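Local coordinates for protein thermosome subunit (Methanococcoides burtonii, PDB 3AQ1) that probably acts as an ATP-dependent group II chaperonin of the TCP-1 family, binding unfolded proteins and hydrolysing ATP to help them fold, at residues R418-E422 against K423-N427. Residues are numbered along the deposited sequence; the frame is centred on the assembly and turned at random.
Sequences RSQHE and KGNKN
With CG anti to its own carbonyl carbon (chi1 -81°) and the chain extended beyond it, Gln-420 sends its amide along the helix end to Asn-425, whose CG takes the same first torsion and comes back to meet it. The two side chains join across the Schellman motif that ends helix 410-422. Gln-420 NE2 donates to Asn-425 OD1 at 2.9 Å, in the plane of the asparagine carbonyl and on a lone pair, although the two amide planes stand almost perpendicular, 88° apart. The backbone closes the helix: Asn-425 N reaches Gln-420 O at 3.0 Å in a nearly straight bond, and Gly-424 N reaches His-421 O at 2.8 Å from above the carbonyl plane. Gly-424 makes the turn with positive phi, where a side chain would jam against the preceding carbonyl oxygen. Lys-423 N still makes an i to i+4 bond to Ser-419 O, while its side chain, bent at the final torsion, folds back so that NZ donates a long hydrogen bond, 3.3 Å, to Ser-419 OG. The buried member is His-421. Its ring bonds through ND1 to Glu-368 of helix 364-378 and through NE2 to Ala-428 O at the start of strand 428-430, so both nitrogens are engaged and the rotation of the imidazole is fixed. Replacing the imidazole by the methyl group of an alanine is likely to leave the Glu-368 carboxylate and Ala-428 O without the ring nitrogens that join them, freeing the helix end from helix 364-378 and from the strand that follows. The turning chain also sets a carbonyl over one face of the imidazole: Asn-425 O lies over its centre, 3.3 Å above the plane, and Lys-426 O approaches CE1 of His-421 obliquely at 3.1 Å.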
# COMPACT_ATOMS: atom_id res chain seq x y z
N ARG A 418 32.16 -7.63 -0.04
CA ARG A 418 32.72 -8.08 1.23
C ARG A 418 33.68 -7.07 1.81
O ARG A 418 33.66 -6.81 3.01
CB ARG A 418 33.39 -9.44 1.10
CG ARG A 418 32.38 -10.57 1.05
CD ARG A 418 33.03 -11.87 1.35
NE ARG A 418 32.08 -12.97 1.32
CZ ARG A 418 32.39 -14.21 1.65
NH1 ARG A 418 33.63 -14.50 2.03
NH2 ARG A 418 31.47 -15.17 1.60
N SER A 419 34.53 -6.50 0.96
CA SER A 419 35.49 -5.51 1.41
C SER A 419 34.73 -4.35 2.05
O SER A 419 34.93 -4.03 3.22
CB SER A 419 36.35 -5.03 0.25
OG SER A 419 37.04 -3.83 0.57
N GLN A 420 33.84 -3.74 1.29
CA GLN A 420 33.11 -2.59 1.79
C GLN A 420 32.27 -2.89 3.03
O GLN A 420 32.22 -2.09 3.96
CB GLN A 420 32.28 -1.95 0.68
CG GLN A 420 33.12 -1.05 -0.18
CD GLN A 420 32.29 -0.04 -0.92
OE1 GLN A 420 32.31 0.02 -2.15
NE2 GLN A 420 31.53 0.76 -0.17
N HIS A 421 31.61 -4.04 3.07
CA HIS A 421 30.85 -4.39 4.26
C HIS A 421 31.72 -4.70 5.48
O HIS A 421 31.46 -4.20 6.58
CB HIS A 421 29.85 -5.50 3.97
CG HIS A 421 28.58 -5.00 3.37
ND1 HIS A 421 27.41 -4.87 4.09
CD2 HIS A 421 28.30 -4.54 2.13
CE1 HIS A 421 26.47 -4.38 3.32
NE2 HIS A 421 26.98 -4.17 2.12
N GLU A 422 32.76 -5.51 5.28
CA GLU A 422 33.75 -5.77 6.31
C GLU A 422 34.27 -4.46 6.89
O GLU A 422 34.60 -4.38 8.08
CB GLU A 422 34.93 -6.58 5.75
CG GLU A 422 34.63 -8.04 5.47
CD GLU A 422 35.71 -8.72 4.63
OE1 GLU A 422 36.77 -8.08 4.34
OE2 GLU A 422 35.50 -9.89 4.27
N LYS A 423 34.34 -3.43 6.05
CA LYS A 423 34.87 -2.13 6.47
C LYS A 423 33.79 -1.17 6.99
O LYS A 423 34.09 -0.01 7.28
CB LYS A 423 35.68 -1.49 5.33
CG LYS A 423 37.00 -2.21 5.00
CD LYS A 423 37.71 -1.55 3.82
CE LYS A 423 39.10 -2.13 3.57
NZ LYS A 423 39.05 -3.54 3.11
N GLY A 424 32.55 -1.64 7.10
CA GLY A 424 31.51 -0.91 7.81
C GLY A 424 30.52 -0.10 6.99
O GLY A 424 29.78 0.71 7.54
N ASN A 425 30.50 -0.30 5.67
CA ASN A 425 29.48 0.34 4.84
C ASN A 425 28.26 -0.56 4.72
O ASN A 425 28.27 -1.51 3.95
CB ASN A 425 30.02 0.64 3.45
CG ASN A 425 31.12 1.67 3.47
OD1 ASN A 425 31.63 2.07 2.42
ND2 ASN A 425 31.50 2.12 4.66
N LYS A 426 27.22 -0.24 5.50
CA LYS A 426 26.02 -1.07 5.52
C LYS A 426 25.25 -0.97 4.21
O LYS A 426 24.60 -1.93 3.78
CB LYS A 426 25.11 -0.69 6.70
CG LYS A 426 25.82 -0.59 8.05
CD LYS A 426 24.84 -0.47 9.21
CE LYS A 426 25.58 -0.41 10.55
NZ LYS A 426 24.73 -0.75 11.73
N ASN A 427 25.32 0.19 3.57
CA ASN A 427 24.50 0.48 2.40
C ASN A 427 25.16 0.10 1.08
O ASN A 427 24.64 0.43 0.01
CB ASN A 427 24.12 1.96 2.34
CG ASN A 427 23.50 2.46 3.63
OD1 ASN A 427 22.82 1.72 4.35
ND2 ASN A 427 23.73 3.74 3.92